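Local coordinates for protein tartronic semialdehyde reductase (Salmonella typhimurium, PDB 1YB4) that catalyses the NAD(P)H-dependent reduction of tartronate semialdehyde (2-hydroxy-3-oxopropanoate) to (R)-glycerate, at residues 19-24 against 152-157; 85-90 against 113-118; 227-232 against 282-287. One frame throughout, in Å; residues are numbered along the deposited sequence.

Contact 1: residues 19-24 against 152-157; sequences AINLAR and FDILGK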
# COMPACT_ATOMS: atom_id res chain seq x y z
N ALA A 19 -14.24 17.38 34.04
CA ALA A 19 -15.12 17.46 35.19
C ALA A 19 -14.73 18.70 35.99
O ALA A 19 -15.60 19.49 36.41
CB ALA A 19 -14.99 16.19 36.05
N ILE A 20 -13.43 18.88 36.19
CA ILE A 20 -12.91 20.03 36.93
C ILE A 20 -13.38 21.35 36.30
O ILE A 20 -13.66 22.31 37.00
CB ILE A 20 -11.37 20.03 36.99
CG1 ILE A 20 -10.90 18.83 37.82
CG2 ILE A 20 -10.87 21.33 37.60
CD1 ILE A 20 -9.42 18.86 38.16
N ASN A 21 -13.47 21.41 34.97
CA ASN A 21 -13.94 22.63 34.33
C ASN A 21 -15.44 22.86 34.55
O ASN A 21 -15.87 24.00 34.69
CB ASN A 21 -13.65 22.61 32.83
CG ASN A 21 -12.44 23.45 32.47
OD1 ASN A 21 -11.32 23.13 32.86
ND2 ASN A 21 -12.67 24.53 31.74
N LEU A 22 -16.23 21.79 34.56
CA LEU A 22 -17.67 21.92 34.77
C LEU A 22 -17.94 22.33 36.23
O LEU A 22 -18.81 23.17 36.51
CB LEU A 22 -18.38 20.60 34.46
CG LEU A 22 -18.45 20.17 33.00
CD1 LEU A 22 -19.05 18.80 32.93
CD2 LEU A 22 -19.28 21.15 32.18
N ALA A 23 -17.19 21.73 37.15
CA ALA A 23 -17.34 22.02 38.56
C ALA A 23 -16.92 23.46 38.85
O ALA A 23 -17.54 24.16 39.65
CB ALA A 23 -16.51 21.05 39.38
N ARG A 24 -15.87 23.90 38.17
CA ARG A 24 -15.35 25.25 38.35
C ARG A 24 -16.34 26.30 37.87
O ARG A 24 -16.22 27.47 38.22
CB ARG A 24 -14.04 25.42 37.58
CG ARG A 24 -13.25 26.67 37.94
CD ARG A 24 -11.99 26.30 38.72
NE ARG A 24 -11.03 25.60 37.88
CZ ARG A 24 -9.96 24.97 38.36
NH1 ARG A 24 -9.12 24.36 37.52
NH2 ARG A 24 -9.75 24.93 39.66
N PHE A 152 -20.97 22.36 26.74
CA PHE A 152 -19.91 22.14 25.76
C PHE A 152 -19.05 23.41 25.69
O PHE A 152 -17.82 23.33 25.56
CB PHE A 152 -20.49 21.86 24.37
CG PHE A 152 -21.06 20.48 24.21
CD1 PHE A 152 -20.46 19.37 24.81
CD2 PHE A 152 -22.18 20.27 23.41
CE1 PHE A 152 -20.96 18.07 24.61
CE2 PHE A 152 -22.69 18.97 23.20
CZ PHE A 152 -22.08 17.88 23.80
N ASP A 153 -19.70 24.58 25.79
CA ASP A 153 -19.02 25.88 25.72
C ASP A 153 -17.95 26.02 26.78
O ASP A 153 -16.97 26.74 26.58
CB ASP A 153 -20.01 27.03 25.87
CG ASP A 153 -20.69 27.41 24.57
OD1 ASP A 153 -21.72 28.12 24.61
OD2 ASP A 153 -20.20 27.00 23.50
N ILE A 154 -18.14 25.35 27.91
CA ILE A 154 -17.17 25.40 28.99
C ILE A 154 -16.04 24.43 28.69
O ILE A 154 -14.90 24.69 29.02
CB ILE A 154 -17.81 24.97 30.32
CG1 ILE A 154 -18.97 25.89 30.65
CG2 ILE A 154 -16.77 24.99 31.42
CD1 ILE A 154 -19.79 25.41 31.81
N LEU A 155 -16.37 23.32 28.02
CA LEU A 155 -15.39 22.29 27.70
C LEU A 155 -14.50 22.53 26.48
O LEU A 155 -13.41 21.98 26.40
CB LEU A 155 -16.10 20.95 27.55
CG LEU A 155 -16.91 20.46 28.75
CD1 LEU A 155 -17.67 19.19 28.40
CD2 LEU A 155 -15.99 20.22 29.92
N GLY A 156 -14.94 23.33 25.52
CA GLY A 156 -14.12 23.56 24.35
C GLY A 156 -14.53 24.77 23.51
O GLY A 156 -15.50 25.45 23.84
N LYS A 157 -13.80 25.04 22.43
CA LYS A 157 -14.10 26.17 21.56
C LYS A 157 -14.91 25.70 20.37
O LYS A 157 -16.09 26.03 20.25
CB LYS A 157 -12.83 26.83 21.02
CG LYS A 157 -12.00 27.59 22.04
CD LYS A 157 -10.99 28.52 21.35
CE LYS A 157 -10.40 29.50 22.36
NZ LYS A 157 -9.64 30.59 21.69
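The apolar part of the contact is made by L22 of helix 15-24 and two consecutive residues, I154 and L155, at the end of helix 142-155. L22 and L155 cross obliquely, with the branch carbon CG of L22 3.9 Å from L155 CD2. L22 CD2 is almost as near that methyl, at 4.1 Å, so one branch of L155 meets both the fork and one tip of L22. The other tip-level contact, L22 CD2 to I154 CD1, is looser at 4.3 Å. In I154, CG1 is anti to the carbonyl carbon (chi1 -59°) and CD1 continues nearly straight from it (chi2 171°), which carries CD1 out to L22.

The two helices belong to the Rossmann-type, NAD-binding part of the chain, where helix 15-24 follows the first strand, 5-8, and helix 142-155 leads into the last, 158-163. F152 seats the second helix on the sheet, against L118 and A120 of strand 115-123. Here G156 is the first residue to leave helical backbone angles, so the contact falls on the last turn of its helix.

A second group of contacts joins side chain to backbone without a polar bond. The CG2 branch of I154, anti to its own backbone N, touches the main-chain O of N21 at 3.5 Å. N21 and I154 slide past each other in opposite directions, and N21 CB approaches the same CG2 to 4.2 Å. I154 also touches A25, the residue after R24.

Two ion pairs, R24 with E40 and D153 with K149, stay on their own sides of the interface.

Contact 2: residues 85-90 against 113-118; sequences TSLQGK and MGADYL
L87 packs on the link between helix 100-111 and strand 115-123, touching M113 with one branch and A115 with its stem. Its CD2 lies 4.0 Å from CB of M113, a selenomethionine, while L87 CB is 4.0 Å from A115 CB. The first torsion of L87 is unusual (chi1 -116°), setting CG 4.1 Å from the A115 methyl.

Q88 reaches the other segment differently. CG is anti to the backbone N (chi1 -171°), but a bend at chi2 (64°) turns CD back, and NE2 ends 3.2 Å from G114 CA. That glycine, with positive phi, closes helix 100-111 in a Schellman motif.

The contact joins the entry to strand 90-94 with the link from helix 100-111 to strand 115-123, within a beta-alpha-beta crossover whose parallel strands are neighbours in the Rossmann-type sheet. A type II turn from L87 to K90 leads into the first strand.

One sound backbone bond joins the segments, D116 N to K90 O at 2.8 Å; G89 N to G114 O is weak. A water donates to D116 OD2 and, weakly, to K90 O. D116 OD2 also pairs with R147, while K90, straight as far as CE and turned at the last bond, takes NZ to A59 O.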
# COMPACT_ATOMS: atom_id res chain seq x y z
N THR A 85 -32.06 1.73 36.04
CA THR A 85 -32.34 3.02 36.66
C THR A 85 -33.17 3.77 35.64
O THR A 85 -32.90 3.71 34.45
CB THR A 85 -31.05 3.84 36.90
OG1 THR A 85 -30.15 3.09 37.74
CG2 THR A 85 -31.38 5.17 37.58
N SER A 86 -34.20 4.47 36.10
CA SER A 86 -35.03 5.22 35.17
C SER A 86 -34.13 6.15 34.38
O SER A 86 -33.26 6.80 34.94
CB SER A 86 -36.08 6.04 35.91
OG SER A 86 -36.81 6.85 35.01
N LEU A 87 -34.34 6.19 33.07
CA LEU A 87 -33.56 7.03 32.18
C LEU A 87 -34.47 8.10 31.60
O LEU A 87 -34.03 8.98 30.86
CB LEU A 87 -32.98 6.18 31.05
CG LEU A 87 -31.45 6.06 30.95
CD1 LEU A 87 -30.84 5.71 32.30
CD2 LEU A 87 -31.13 4.99 29.93
N GLN A 88 -35.74 8.01 31.97
CA GLN A 88 -36.76 8.93 31.50
C GLN A 88 -36.42 10.39 31.77
O GLN A 88 -36.02 10.75 32.88
CB GLN A 88 -38.11 8.58 32.14
CG GLN A 88 -39.28 9.35 31.53
CD GLN A 88 -39.50 9.01 30.06
OE1 GLN A 88 -39.97 9.85 29.28
NE2 GLN A 88 -39.17 7.78 29.68
N GLY A 89 -36.58 11.22 30.74
CA GLY A 89 -36.32 12.65 30.85
C GLY A 89 -34.87 13.06 31.02
O GLY A 89 -34.57 14.20 31.38
N LYS A 90 -33.96 12.12 30.77
CA LYS A 90 -32.54 12.39 30.90
C LYS A 90 -31.83 12.51 29.56
O LYS A 90 -32.35 12.14 28.51
CB LYS A 90 -31.85 11.30 31.73
CG LYS A 90 -32.25 11.28 33.19
CD LYS A 90 -31.46 10.24 33.98
CE LYS A 90 -31.94 10.18 35.42
NZ LYS A 90 -31.91 11.52 36.07
N MSE A 113 -35.51 3.90 25.99
CA MSE A 113 -35.61 3.81 27.44
C MSE A 113 -36.07 5.15 28.00
O MSE A 113 -36.19 5.32 29.21
CB MSE A 113 -34.27 3.43 28.05
CG MSE A 113 -33.75 2.10 27.58
SE MSE A 113 -32.51 1.32 28.84
CE MSE A 113 -33.68 -0.05 29.57
N GLY A 114 -36.31 6.10 27.10
CA GLY A 114 -36.78 7.41 27.52
C GLY A 114 -35.73 8.47 27.79
O GLY A 114 -35.89 9.28 28.71
N ALA A 115 -34.66 8.48 27.01
CA ALA A 115 -33.60 9.46 27.21
C ALA A 115 -33.01 9.91 25.88
O ALA A 115 -33.11 9.21 24.88
CB ALA A 115 -32.52 8.87 28.10
N ASP A 116 -32.42 11.10 25.88
CA ASP A 116 -31.78 11.62 24.68
C ASP A 116 -30.30 11.22 24.72
O ASP A 116 -29.74 10.99 25.80
CB ASP A 116 -31.92 13.14 24.60
CG ASP A 116 -33.33 13.57 24.26
OD1 ASP A 116 -33.89 13.08 23.26
OD2 ASP A 116 -33.89 14.41 25.00
N TYR A 117 -29.68 11.13 23.55
CA TYR A 117 -28.28 10.72 23.43
C TYR A 117 -27.53 11.62 22.47
O TYR A 117 -28.00 11.89 21.36
CB TYR A 117 -28.22 9.28 22.92
CG TYR A 117 -26.85 8.62 22.95
CD1 TYR A 117 -26.58 7.58 23.84
CD2 TYR A 117 -25.83 9.03 22.08
CE1 TYR A 117 -25.33 6.94 23.86
CE2 TYR A 117 -24.58 8.40 22.10
CZ TYR A 117 -24.34 7.36 22.99
OH TYR A 117 -23.12 6.74 23.01
N LEU A 118 -26.38 12.09 22.90
CA LEU A 118 -25.53 12.91 22.05
C LEU A 118 -24.19 12.21 22.04
O LEU A 118 -23.64 11.93 23.10
CB LEU A 118 -25.33 14.32 22.60
CG LEU A 118 -26.41 15.40 22.62
CD1 LEU A 118 -25.76 16.72 23.04
CD2 LEU A 118 -27.09 15.52 21.26
O HOH W 1 -35.10 13.39 26.99

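Contact 3: residues 227-232 against 282-287; sequences RTFEPG and MVQALE
R227 and E287 meet tip to tip in a two-pronged salt bridge, each terminal nitrogen of the guanidinium taking one carboxylate oxygen. The straighter prong is R227 NH2 to E287 OE1, 3.0 Å long with 171° at the hydrogen; it lies in the guanidinium plane and uses the syn lone pair of OE1. R227 NH1 to E287 OE2 is shorter, 2.8 Å, but more bent, and OE2 sits tilted out of the guanidinium plane. The two flat groups are turned 41° from each other, consistent with only one oxygen lying in the guanidinium plane.

F229 packs on both R227 and V283: its CZ lies 4.1 Å from the plane of the R227 guanidinium, over the centre of one face, and the same atom touches V283 CG1 at 3.9 Å, the two side chains crossing at about a right angle. The first torsion of V283 (chi1 62°) sets CG1, the branch that meets the ring. Farther out, F229 CE2 approaches Q284 CD to 4.4 Å, bringing the loop after helix 215-225 against V283 and Q284 of helix 283-290.

E287 is buried, and its oxygens have further partners: OE1 pairs with K293, and OE2 accepts from the backbone N of L294. R227 NH1 also bonds M224 O. These positive groups and N-H donors would be expected to favour an ionised carboxylate, which links the 227-232 loop, the last helix and the C-terminal tail.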
# COMPACT_ATOMS: atom_id res chain seq x y z
N ARG A 227 13.20 18.46 15.08
CA ARG A 227 13.22 17.19 15.84
C ARG A 227 12.54 17.29 17.21
O ARG A 227 12.96 16.64 18.17
CB ARG A 227 14.66 16.70 16.03
CG ARG A 227 15.51 16.87 14.78
CD ARG A 227 14.93 16.11 13.61
NE ARG A 227 15.10 14.67 13.76
CZ ARG A 227 14.56 13.78 12.94
NH1 ARG A 227 13.82 14.20 11.92
NH2 ARG A 227 14.75 12.49 13.13
N THR A 228 11.48 18.09 17.29
CA THR A 228 10.76 18.26 18.54
C THR A 228 9.51 17.38 18.55
O THR A 228 8.47 17.76 18.02
CB THR A 228 10.39 19.77 18.75
OG1 THR A 228 9.16 20.07 18.09
CG2 THR A 228 11.50 20.67 18.17
N PHE A 229 9.64 16.20 19.15
CA PHE A 229 8.56 15.21 19.22
C PHE A 229 7.92 14.96 20.59
O PHE A 229 7.24 13.95 20.78
CB PHE A 229 9.07 13.87 18.68
CG PHE A 229 9.70 13.96 17.33
CD1 PHE A 229 8.97 14.42 16.24
CD2 PHE A 229 11.03 13.58 17.15
CE1 PHE A 229 9.55 14.50 14.98
CE2 PHE A 229 11.62 13.66 15.90
CZ PHE A 229 10.87 14.13 14.81
N GLU A 230 8.15 15.85 21.55
CA GLU A 230 7.54 15.64 22.86
C GLU A 230 6.05 15.52 22.63
O GLU A 230 5.47 16.23 21.81
CB GLU A 230 7.84 16.80 23.82
CG GLU A 230 9.27 16.82 24.37
CD GLU A 230 10.22 17.67 23.53
OE1 GLU A 230 10.23 17.52 22.29
OE2 GLU A 230 10.97 18.48 24.12
N PRO A 231 5.40 14.59 23.34
CA PRO A 231 3.96 14.37 23.21
C PRO A 231 3.05 15.60 23.15
O PRO A 231 3.23 16.60 23.85
CB PRO A 231 3.65 13.47 24.40
CG PRO A 231 4.86 12.60 24.43
CD PRO A 231 6.00 13.60 24.25
N GLY A 232 2.06 15.46 22.28
CA GLY A 232 1.04 16.46 22.07
C GLY A 232 -0.10 15.51 21.79
O GLY A 232 -1.24 15.74 22.19
N MSE A 282 6.09 10.35 13.13
CA MSE A 282 5.82 9.50 11.99
C MSE A 282 6.99 9.53 11.02
O MSE A 282 7.39 8.50 10.49
CB MSE A 282 4.56 9.99 11.27
CG MSE A 282 4.35 9.49 9.85
SE MSE A 282 3.87 7.62 9.79
CE MSE A 282 5.48 6.92 9.10
N VAL A 283 7.54 10.73 10.81
CA VAL A 283 8.63 10.94 9.87
C VAL A 283 9.78 9.99 10.06
O VAL A 283 10.47 9.63 9.10
CB VAL A 283 9.14 12.41 9.95
CG1 VAL A 283 9.68 12.70 11.34
CG2 VAL A 283 10.20 12.67 8.88
N GLN A 284 9.99 9.55 11.29
CA GLN A 284 11.09 8.64 11.57
C GLN A 284 10.94 7.31 10.82
O GLN A 284 11.94 6.68 10.47
CB GLN A 284 11.20 8.38 13.07
CG GLN A 284 11.53 9.64 13.87
CD GLN A 284 11.91 9.34 15.31
OE1 GLN A 284 11.08 8.90 16.10
NE2 GLN A 284 13.17 9.56 15.64
N ALA A 285 9.70 6.89 10.58
CA ALA A 285 9.47 5.64 9.88
C ALA A 285 10.00 5.71 8.47
O ALA A 285 10.63 4.78 8.00
CB ALA A 285 8.01 5.30 9.87
N LEU A 286 9.74 6.82 7.79
CA LEU A 286 10.24 6.96 6.43
C LEU A 286 11.74 7.24 6.41
O LEU A 286 12.43 6.88 5.46
CB LEU A 286 9.46 8.04 5.69
CG LEU A 286 8.04 7.51 5.50
CD1 LEU A 286 7.20 7.90 6.67
CD2 LEU A 286 7.47 8.06 4.26
N GLU A 287 12.26 7.88 7.46
CA GLU A 287 13.70 8.13 7.52
C GLU A 287 14.37 6.77 7.60
O GLU A 287 15.36 6.52 6.92
CB GLU A 287 14.06 8.99 8.73
CG GLU A 287 13.58 10.43 8.62
CD GLU A 287 13.81 11.22 9.90
OE1 GLU A 287 13.60 10.65 10.99
OE2 GLU A 287 14.18 12.41 9.82

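How the contacts relate
Contacts 1 and 2 share the Rossmann-type nucleotide-binding region, and contact 2 is nested along the chain inside the loop that contact 1 closes. Their centres are about 22 Å apart, but they touch where F152 of helix 142-155 packs on L118 of strand 115-123, so the two contacts are joined through the packing of that helix on the sheet. Contact 3 follows both in sequence, within the all-helical C-terminal region. Its centre is about 31 Å from that of contact 1 and about 44 Å from that of contact 2, which lies across the chain's centre. It touches neither, consistent with two distinct regions, with helix 167-195 coming between them in sequence.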